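Local structure of 3-hydroxyacyl-thioester dehydratase Z (Mycobacterium tuberculosis, 2C2I) at residues V24-E29 and S104-T109; W43-P48 and I60-M65; F96-P101 and E134-P139; S128-V133 and A140-S145. The protein probably catalyses the reversible hydration of (2E)-enoyl-CoA to (3R)-3-hydroxyacyl-CoA in lipid metabolism, working as a homodimer with a hot-dog fold. All coordinates share one frame; numbering follows the deposited sequence.

Overall arrangement
From the N terminus, strand 17-25 ends at contact 1, where V24-E29 meets S104-T109 and closes the longest loop of the four. Contact 2, between W43-P48 and I60-M65, closes a short loop nested within that one and belongs to the helical region holding the probable catalytic residues. F96-P101, which follows strand 86-95, also lies inside the first loop, but its partner E134-P139 comes after it, so contact 3 crosses contact 1. Contact 4 pairs S128-V133 with A140-S145 around the hairpin turn 134-139; it too crosses contact 3 but follows contact 1 in series. Contacts 1 and 4 share the antiparallel sheet, while contact 3 joins its end loops.

Contact 1 (V24-E29 and S104-T109); sequences VTITQE and SRVRAT
A chi1 of -47° in Val24 and -62° in Val106 puts each CG1 anti to the carbonyl carbon, which leaves CG2 between the backbone N and the carbonyl carbon, and these two CG2 methyls meet. The contact lies in the antiparallel sheet of the hot-dog fold, where the end of strand 17-25, outermost within this chain, runs beside the start of strand 105-119. Val24 CG2 and Val106 CG2 are 3.5 Å apart, tighter than usual van der Waals contact, and helix 70-75 covers this face through Leu73. The backbone fixes the register of the valines as an antiparallel hydrogen-bonded pair: Val24 N reaches Val106 O at 2.9 Å, and Val106 N returns to Val24 O at 2.9 Å. Thr25 and Arg105 form the next, non-hydrogen-bonded pair, with their CA atoms 4.4 Å apart. Their side chains lie on the other face of the sheet, where Thr25 OG1 touches the aliphatic part of Arg105 at CG, 3.4 Å away. The guanidinium of Arg105 continues to a salt bridge with Glu134 and a cation-pi contact with Trp23. Ile26 lies past the last strand residue, yet it is still tied in, because its N donates to Ser104 O at 3.0 Å in a nearly straight bond (170° at the hydrogen). The Ile26 side chain crosses that of Val106 at about a right angle and adds an apolar contact from CG1 to Val106 CG2 at 4.0 Å. Beyond it, Thr27 provides the N-cap of helix 28-38. Ser104 O also has a second, weaker neighbour, the CA-H of Thr25, with CA 3.5 Å from that oxygen.

Contact 2 (W43-P48 and I60-M65); sequences WIHVDP and IAHGFM
His45 lays its imidazole over one face of the His62 ring in a face-to-face stack, with centroids 3.9 Å apart and planes inclined by 23°. His62 CG lies over the centre of the His45 ring, while His45 CD2 sits toward the rim of the His62 ring, 3.5 Å from His62 CD2, and His45 CB adds a CH-pi contact over the same ring. On the opposite face of the His45 ring, Ile44 CG1 lies over the centre, so the imidazole is sandwiched. At its edge, His45 ND1 donates to Ile60 O at 2.8 Å; the oxygen is in the ring plane, although the donor stands 45° out of the carbonyl plane. A backbone bond from Ile60 N to Ile44 O (2.9 Å) holds the residue before His45 to the same isoleucine, and His62 NE2 is held by Asp40 O. Asp40, Gln42 and His45 fit the Asp-x-Asn/Gln-x-x-His pattern of hydratase 2 enzymes, and residues 60-63 probably bind substrate. Ala86 and Ile87 of the second subunit pack on Ile44 and Ile60. Stacked on His62, covered by Ile44 CG1 and tethered through ND1, the probable catalytic imidazole is probably restrained in its rotation, and ND1 is committed as a donor to the protein backbone.

Contact 3 (F96-P101 and E134-P139); sequences FPAPVP and EGSAKP
The probable substrate-binding loop, which includes Pro97, Ala98 and Pro99, is met on its surface side by the hairpin turn 134-139, chiefly through Pro139 and Lys138. Pro139 O is the main point of approach. It rests against the pyrrolidine ring of Pro97, 3.3 Å from Pro97 CB and equally 3.3 Å from Pro97 CD. The same oxygen accepts the N-H of Ala98, with Ala98 N to Pro139 O at 3.0 Å; the bond is weak, since the angle at the hydrogen is only 128°. The two proline side chains cross at about a right angle and touch at Pro97 CG and Pro139 CG, 4.0 Å apart. In the hot-dog sheet, strand 86-95 leads into loop 96-101, whereas turn 134-139 leads into strand 141-149, the antiparallel neighbour of 86-95. The loop and the turn therefore leave and enter adjacent strands at the same end of the sheet. Ala98 directs its CB into the turn, where it meets Ser136 OG at 3.5 Å and Lys138 CB at 3.8 Å. The CB of Lys138 points at the loop, and the rest of the chain then turns off from it, Lys138 CD passing Pro97 O at 4.0 Å. The lysine's share of the contact is made by its aliphatic carbons. On the inner side, Pro99 packs on Ile60 and Val100 is backbone-bonded to Ala61, which joins the loop to another probable substrate-binding segment, 60-63. Val100 also packs on Ala140, where the turn passes into the next strand.

Contact 4 (S128-V133 and A140-S145); sequences STTVEV and ACVAES
Thr130 and Val142 stand side by side and point the same way from one face of the sheet. A chi1 of -176° sets Val142 CG1 anti to the backbone N, where it meets Thr130 OG1 at 4.1 Å and also lies near Thr129 O. Val131 and Cys141 project from the other face, meeting through Cys141 CB and both CB and CG2 of Val131, with their CB atoms 3.9 Å apart. Leu70 of helix 70-75 packs on Val131, Thr129 and Ala143 on this buried side, as expected for the hot-dog fold, in which a sheet wraps a helix. The two strands are neighbours in a hairpin, with axes at 169°. Val131 N bonds Cys141 O at 2.7 Å and almost perfectly straight, 178° at the hydrogen. A classic beta bulge follows: Val131 O accepts from both Ala140 N at 2.7 Å and Cys141 N at 3.2 Å, so two residues of one strand face a single residue of the other. Next to the bulge, Ala140 CB fits against Val133 CG1 at 3.8 Å. Farther along, a water lies 2.7 Å from Thr129 OG1 and 2.8 Å from Ser145 OG, and also donates to Ala143 O, linking Thr129 of one strand to two residues of the other. Thr129 OG1 is further hydrogen-bonded to Ser110 OG, and Glu132 forms a salt bridge with Arg107 on the adjoining strand.

Contact 1 (V24-E29 and S104-T109)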
# COMPACT_ATOMS: atom_id res chain seq x y z
N VAL A 24 17.23 -5.00 3.76
CA VAL A 24 16.97 -5.32 2.36
C VAL A 24 17.28 -4.08 1.53
O VAL A 24 16.98 -2.96 1.95
CB VAL A 24 15.52 -5.86 2.07
CG1 VAL A 24 15.11 -6.94 3.07
CG2 VAL A 24 14.50 -4.75 2.02
N THR A 25 17.90 -4.28 0.37
CA THR A 25 18.26 -3.17 -0.50
C THR A 25 17.14 -2.94 -1.51
O THR A 25 16.71 -3.87 -2.19
CB THR A 25 19.61 -3.43 -1.22
OG1 THR A 25 20.64 -3.57 -0.24
CG2 THR A 25 19.96 -2.28 -2.19
N ILE A 26 16.67 -1.69 -1.59
CA ILE A 26 15.61 -1.32 -2.55
C ILE A 26 16.27 -0.83 -3.84
O ILE A 26 16.94 0.21 -3.84
CB ILE A 26 14.64 -0.27 -1.95
CG1 ILE A 26 13.94 -0.81 -0.68
CG2 ILE A 26 13.59 0.20 -2.97
CD1 ILE A 26 13.48 -2.29 -0.77
N THR A 27 16.09 -1.58 -4.92
CA THR A 27 16.77 -1.29 -6.19
C THR A 27 15.91 -0.52 -7.18
O THR A 27 14.69 -0.49 -7.07
CB THR A 27 17.26 -2.58 -6.90
OG1 THR A 27 16.14 -3.38 -7.30
CG2 THR A 27 18.19 -3.37 -5.98
N GLN A 28 16.56 0.09 -8.18
CA GLN A 28 15.83 0.78 -9.24
C GLN A 28 14.97 -0.21 -10.04
O GLN A 28 13.84 0.11 -10.43
CB GLN A 28 16.78 1.55 -10.16
CG GLN A 28 16.05 2.42 -11.16
CD GLN A 28 15.27 3.55 -10.51
OE1 GLN A 28 15.84 4.42 -9.86
NE2 GLN A 28 13.95 3.56 -10.72
N GLU A 29 15.49 -1.42 -10.25
CA GLU A 29 14.74 -2.48 -10.94
C GLU A 29 13.42 -2.76 -10.23
O GLU A 29 12.40 -2.94 -10.88
CB GLU A 29 15.59 -3.76 -11.07
CG GLU A 29 14.84 -5.08 -10.88
CD GLU A 29 14.64 -5.94 -12.13
OE1 GLU A 29 14.72 -7.18 -11.98
OE2 GLU A 29 14.39 -5.42 -13.25
N SER A 104 19.11 2.46 -1.32
CA SER A 104 19.18 2.43 0.15
C SER A 104 18.76 1.10 0.74
O SER A 104 18.07 0.31 0.09
CB SER A 104 18.26 3.49 0.74
OG SER A 104 18.74 4.77 0.40
N ARG A 105 19.16 0.87 2.00
CA ARG A 105 18.71 -0.30 2.75
C ARG A 105 17.63 0.08 3.76
O ARG A 105 17.67 1.17 4.35
CB ARG A 105 19.87 -1.00 3.46
CG ARG A 105 20.90 -1.56 2.50
CD ARG A 105 21.71 -2.68 3.14
NE ARG A 105 22.35 -2.23 4.37
CZ ARG A 105 23.01 -3.04 5.19
NH1 ARG A 105 23.11 -4.34 4.89
NH2 ARG A 105 23.56 -2.56 6.29
N VAL A 106 16.66 -0.81 3.90
CA VAL A 106 15.58 -0.64 4.86
C VAL A 106 15.46 -1.89 5.77
O VAL A 106 15.83 -3.00 5.40
CB VAL A 106 14.21 -0.39 4.13
CG1 VAL A 106 14.27 0.91 3.32
CG2 VAL A 106 13.86 -1.58 3.24
N ARG A 107 14.93 -1.69 6.96
CA ARG A 107 14.75 -2.79 7.92
C ARG A 107 13.55 -2.45 8.79
O ARG A 107 13.31 -1.29 9.13
CB ARG A 107 16.02 -2.93 8.78
CG ARG A 107 15.92 -3.89 9.91
CD ARG A 107 17.31 -4.13 10.50
NE ARG A 107 17.74 -3.03 11.36
CZ ARG A 107 18.82 -3.09 12.14
NH1 ARG A 107 19.56 -4.20 12.15
NH2 ARG A 107 19.15 -2.07 12.91
N ALA A 108 12.80 -3.48 9.18
CA ALA A 108 11.58 -3.26 9.94
C ALA A 108 11.65 -3.90 11.33
O ALA A 108 12.32 -4.93 11.50
CB ALA A 108 10.35 -3.79 9.15
N THR A 109 10.95 -3.29 12.30
CA THR A 109 10.69 -3.87 13.62
C THR A 109 9.18 -3.90 13.79
O THR A 109 8.53 -2.91 13.52
CB THR A 109 11.24 -2.93 14.70
OG1 THR A 109 12.65 -2.74 14.47
CG2 THR A 109 11.01 -3.54 16.09

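Contact 2 (W43-P48 and I60-M65)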
# COMPACT_ATOMS: atom_id res chain seq x y z
N TRP A 43 7.96 10.84 -12.23
CA TRP A 43 9.38 11.08 -12.44
C TRP A 43 10.24 10.90 -11.18
O TRP A 43 11.35 10.38 -11.27
CB TRP A 43 9.62 12.45 -13.05
CG TRP A 43 9.20 13.60 -12.20
CD1 TRP A 43 7.95 14.13 -12.11
CD2 TRP A 43 10.01 14.34 -11.29
NE1 TRP A 43 7.94 15.19 -11.24
CE2 TRP A 43 9.20 15.34 -10.72
CE3 TRP A 43 11.37 14.28 -10.92
CZ2 TRP A 43 9.67 16.26 -9.79
CZ3 TRP A 43 11.85 15.22 -10.00
CH2 TRP A 43 11.01 16.19 -9.44
N ILE A 44 9.73 11.32 -10.01
CA ILE A 44 10.48 11.19 -8.75
C ILE A 44 10.91 9.74 -8.44
O ILE A 44 11.86 9.52 -7.70
CB ILE A 44 9.73 11.78 -7.54
CG1 ILE A 44 8.40 11.04 -7.29
CG2 ILE A 44 9.48 13.26 -7.73
CD1 ILE A 44 7.69 11.50 -6.01
N HIS A 45 10.20 8.76 -9.01
CA HIS A 45 10.51 7.35 -8.78
C HIS A 45 11.31 6.73 -9.92
O HIS A 45 12.14 5.84 -9.68
CB HIS A 45 9.24 6.51 -8.54
CG HIS A 45 8.29 7.12 -7.55
ND1 HIS A 45 8.64 7.37 -6.23
CD2 HIS A 45 7.00 7.52 -7.68
CE1 HIS A 45 7.62 7.91 -5.61
NE2 HIS A 45 6.61 8.00 -6.46
N VAL A 46 11.06 7.17 -11.16
CA VAL A 46 11.56 6.39 -12.30
C VAL A 46 12.41 7.16 -13.33
O VAL A 46 12.92 6.54 -14.27
CB VAL A 46 10.44 5.57 -13.01
CG1 VAL A 46 9.73 4.62 -12.02
CG2 VAL A 46 9.45 6.48 -13.68
N ASP A 47 12.58 8.46 -13.13
CA ASP A 47 13.30 9.28 -14.10
C ASP A 47 14.58 9.79 -13.49
O ASP A 47 14.59 10.86 -12.89
CB ASP A 47 12.42 10.45 -14.55
CG ASP A 47 12.99 11.17 -15.78
OD1 ASP A 47 14.21 11.29 -15.89
OD2 ASP A 47 12.18 11.61 -16.63
N PRO A 48 15.69 9.03 -13.63
CA PRO A 48 16.94 9.39 -12.99
C PRO A 48 17.39 10.81 -13.28
O PRO A 48 17.81 11.51 -12.38
CB PRO A 48 17.94 8.38 -13.58
CG PRO A 48 17.13 7.22 -13.88
CD PRO A 48 15.82 7.77 -14.38
N ILE A 60 13.42 8.15 -5.68
CA ILE A 60 12.97 7.61 -4.38
C ILE A 60 11.90 6.52 -4.61
O ILE A 60 11.21 6.53 -5.65
CB ILE A 60 12.47 8.74 -3.41
CG1 ILE A 60 11.22 9.46 -3.93
CG2 ILE A 60 13.57 9.75 -3.08
CD1 ILE A 60 10.63 10.44 -2.94
N ALA A 61 11.78 5.58 -3.68
CA ALA A 61 10.75 4.54 -3.77
C ALA A 61 9.35 5.15 -3.68
O ALA A 61 9.16 6.21 -3.12
CB ALA A 61 10.94 3.51 -2.64
N HIS A 62 8.37 4.45 -4.22
CA HIS A 62 6.97 4.78 -3.98
C HIS A 62 6.69 4.48 -2.51
O HIS A 62 7.08 3.43 -2.03
CB HIS A 62 6.05 3.87 -4.80
CG HIS A 62 6.24 3.95 -6.28
ND1 HIS A 62 7.31 3.36 -6.93
CD2 HIS A 62 5.45 4.46 -7.26
CE1 HIS A 62 7.20 3.56 -8.23
NE2 HIS A 62 6.08 4.23 -8.46
N GLY A 63 6.04 5.39 -1.80
CA GLY A 63 5.56 5.08 -0.43
C GLY A 63 4.70 3.82 -0.41
O GLY A 63 4.77 3.01 0.56
N PHE A 64 3.91 3.61 -1.46
CA PHE A 64 3.04 2.44 -1.48
C PHE A 64 3.87 1.18 -1.59
O PHE A 64 3.43 0.12 -1.19
CB PHE A 64 1.99 2.50 -2.60
CG PHE A 64 0.78 3.34 -2.27
CD1 PHE A 64 -0.00 3.07 -1.12
CD2 PHE A 64 0.39 4.37 -3.12
CE1 PHE A 64 -1.14 3.83 -0.85
CE2 PHE A 64 -0.77 5.13 -2.86
CZ PHE A 64 -1.52 4.88 -1.73
N MSE A 65 5.08 1.30 -2.15
CA MSE A 65 5.93 0.12 -2.24
C MSE A 65 6.56 -0.19 -0.89
O MSE A 65 6.52 -1.32 -0.46
CB MSE A 65 7.04 0.27 -3.28
CG MSE A 65 7.89 -1.01 -3.32
SE MSE A 65 9.15 -1.03 -4.79
CE MSE A 65 9.62 0.29 -4.60

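Contact 3 (F96-P101 and E134-P139)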
# COMPACT_ATOMS: atom_id res chain seq x y z
N PHE A 96 4.89 8.26 6.28
CA PHE A 96 6.16 8.04 5.59
C PHE A 96 7.08 9.21 5.91
O PHE A 96 7.27 10.12 5.07
CB PHE A 96 5.94 7.98 4.06
CG PHE A 96 5.02 6.86 3.62
CD1 PHE A 96 5.45 5.54 3.66
CD2 PHE A 96 3.74 7.14 3.18
CE1 PHE A 96 4.62 4.50 3.24
CE2 PHE A 96 2.88 6.10 2.75
CZ PHE A 96 3.32 4.79 2.78
N PRO A 97 7.64 9.23 7.14
CA PRO A 97 8.41 10.42 7.57
C PRO A 97 9.58 10.82 6.67
O PRO A 97 9.82 12.02 6.47
CB PRO A 97 8.88 10.04 8.97
CG PRO A 97 7.74 9.09 9.47
CD PRO A 97 7.51 8.24 8.23
N ALA A 98 10.29 9.85 6.13
CA ALA A 98 11.47 10.10 5.29
C ALA A 98 11.38 9.31 3.98
O ALA A 98 10.98 8.15 3.98
CB ALA A 98 12.72 9.70 6.02
N PRO A 99 11.79 9.94 2.86
CA PRO A 99 11.86 9.20 1.60
C PRO A 99 12.91 8.07 1.61
O PRO A 99 13.81 8.06 2.44
CB PRO A 99 12.25 10.28 0.57
CG PRO A 99 11.91 11.57 1.21
CD PRO A 99 12.16 11.35 2.69
N VAL A 100 12.75 7.12 0.71
CA VAL A 100 13.68 6.02 0.60
C VAL A 100 14.42 6.25 -0.71
O VAL A 100 13.86 5.98 -1.78
CB VAL A 100 12.95 4.66 0.59
CG1 VAL A 100 13.94 3.50 0.44
CG2 VAL A 100 12.10 4.50 1.87
N PRO A 101 15.66 6.78 -0.65
CA PRO A 101 16.42 6.85 -1.90
C PRO A 101 16.58 5.47 -2.49
O PRO A 101 16.81 4.51 -1.75
CB PRO A 101 17.79 7.40 -1.44
CG PRO A 101 17.47 8.17 -0.20
CD PRO A 101 16.43 7.34 0.49
N GLU A 134 18.54 3.15 6.18
CA GLU A 134 19.90 3.24 6.72
C GLU A 134 20.61 4.60 6.72
O GLU A 134 21.45 4.85 7.61
CB GLU A 134 20.78 2.17 6.07
CG GLU A 134 22.05 1.83 6.85
CD GLU A 134 22.77 0.64 6.27
OE1 GLU A 134 22.85 0.55 5.03
OE2 GLU A 134 23.23 -0.21 7.06
N GLY A 135 20.28 5.50 5.79
CA GLY A 135 20.89 6.85 5.79
C GLY A 135 20.15 8.06 6.37
O GLY A 135 20.56 9.21 6.12
N SER A 136 19.07 7.85 7.14
CA SER A 136 18.38 8.98 7.78
C SER A 136 17.88 8.65 9.22
O SER A 136 17.72 7.48 9.59
CB SER A 136 17.27 9.57 6.87
OG SER A 136 15.95 9.12 7.19
N ALA A 137 17.68 9.69 10.03
CA ALA A 137 17.22 9.50 11.41
C ALA A 137 15.73 9.13 11.44
O ALA A 137 15.31 8.37 12.31
CB ALA A 137 17.43 10.76 12.21
N LYS A 138 14.97 9.69 10.51
CA LYS A 138 13.50 9.52 10.48
C LYS A 138 13.15 8.17 9.84
O LYS A 138 13.83 7.73 8.92
CB LYS A 138 12.82 10.66 9.71
CG LYS A 138 12.88 12.04 10.39
CD LYS A 138 12.19 13.10 9.52
CE LYS A 138 12.36 14.52 10.08
NZ LYS A 138 13.82 14.85 10.27
N PRO A 139 12.08 7.49 10.34
CA PRO A 139 11.69 6.22 9.71
C PRO A 139 11.18 6.43 8.29
O PRO A 139 10.73 7.52 7.95
CB PRO A 139 10.53 5.70 10.58
CG PRO A 139 10.22 6.76 11.58
CD PRO A 139 11.23 7.86 11.50

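Contact 4 (S128-V133 and A140-S145)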
# COMPACT_ATOMS: atom_id res chain seq x y z
N SER A 128 2.00 -3.38 14.69
CA SER A 128 2.69 -2.09 14.53
C SER A 128 4.06 -2.32 13.92
O SER A 128 4.78 -3.20 14.37
CB SER A 128 2.86 -1.42 15.89
OG SER A 128 3.55 -2.28 16.78
N THR A 129 4.42 -1.54 12.90
CA THR A 129 5.72 -1.71 12.25
C THR A 129 6.37 -0.35 12.08
O THR A 129 5.69 0.64 11.78
CB THR A 129 5.63 -2.44 10.87
OG1 THR A 129 4.97 -3.72 11.02
CG2 THR A 129 7.00 -2.70 10.28
N THR A 130 7.68 -0.30 12.29
CA THR A 130 8.46 0.83 11.93
C THR A 130 9.47 0.33 10.94
O THR A 130 10.14 -0.65 11.21
CB THR A 130 9.12 1.47 13.17
OG1 THR A 130 8.09 2.12 13.92
CG2 THR A 130 10.16 2.53 12.75
N VAL A 131 9.54 0.99 9.78
CA VAL A 131 10.56 0.68 8.79
C VAL A 131 11.60 1.80 8.85
O VAL A 131 11.28 2.97 8.60
CB VAL A 131 9.97 0.58 7.35
CG1 VAL A 131 11.03 0.12 6.36
CG2 VAL A 131 8.80 -0.40 7.30
N GLU A 132 12.83 1.44 9.21
CA GLU A 132 13.94 2.40 9.18
C GLU A 132 14.65 2.33 7.85
O GLU A 132 14.64 1.30 7.19
CB GLU A 132 14.93 2.13 10.32
CG GLU A 132 15.73 0.86 10.19
CD GLU A 132 16.60 0.62 11.43
OE1 GLU A 132 17.39 1.53 11.80
OE2 GLU A 132 16.49 -0.45 12.04
N VAL A 133 15.30 3.44 7.46
CA VAL A 133 16.12 3.44 6.24
C VAL A 133 17.54 3.91 6.61
O VAL A 133 17.71 4.91 7.27
CB VAL A 133 15.44 4.25 5.05
CG1 VAL A 133 14.91 5.62 5.49
CG2 VAL A 133 16.37 4.38 3.85
N ALA A 140 11.26 5.38 7.48
CA ALA A 140 10.69 5.41 6.14
C ALA A 140 9.19 5.20 6.22
O ALA A 140 8.45 5.74 5.40
CB ALA A 140 11.32 4.35 5.28
N CYS A 141 8.75 4.45 7.22
CA CYS A 141 7.33 4.11 7.29
C CYS A 141 7.00 3.71 8.72
O CYS A 141 7.75 2.97 9.34
CB CYS A 141 7.05 2.95 6.34
SG CYS A 141 5.29 2.47 6.29
N VAL A 142 5.87 4.22 9.22
CA VAL A 142 5.30 3.80 10.50
C VAL A 142 3.87 3.39 10.16
O VAL A 142 3.09 4.21 9.69
CB VAL A 142 5.29 4.91 11.57
CG1 VAL A 142 4.76 4.35 12.91
CG2 VAL A 142 6.69 5.54 11.76
N ALA A 143 3.53 2.13 10.43
CA ALA A 143 2.23 1.59 10.00
C ALA A 143 1.61 0.75 11.09
O ALA A 143 2.31 0.05 11.79
CB ALA A 143 2.41 0.72 8.75
N GLU A 144 0.30 0.85 11.22
CA GLU A 144 -0.42 -0.17 11.97
C GLU A 144 -1.32 -0.91 10.97
O GLU A 144 -2.17 -0.29 10.31
CB GLU A 144 -1.25 0.48 13.06
CG GLU A 144 -1.95 -0.55 13.96
CD GLU A 144 -2.66 0.12 15.10
OE1 GLU A 144 -1.97 0.71 15.94
OE2 GLU A 144 -3.90 0.13 15.13
N SER A 145 -1.11 -2.22 10.85
CA SER A 145 -1.72 -3.04 9.79
C SER A 145 -2.52 -4.18 10.41
O SER A 145 -2.36 -4.48 11.60
CB SER A 145 -0.66 -3.61 8.84
OG SER A 145 0.25 -4.48 9.52
O HOH W 1 2.38 -3.05 10.71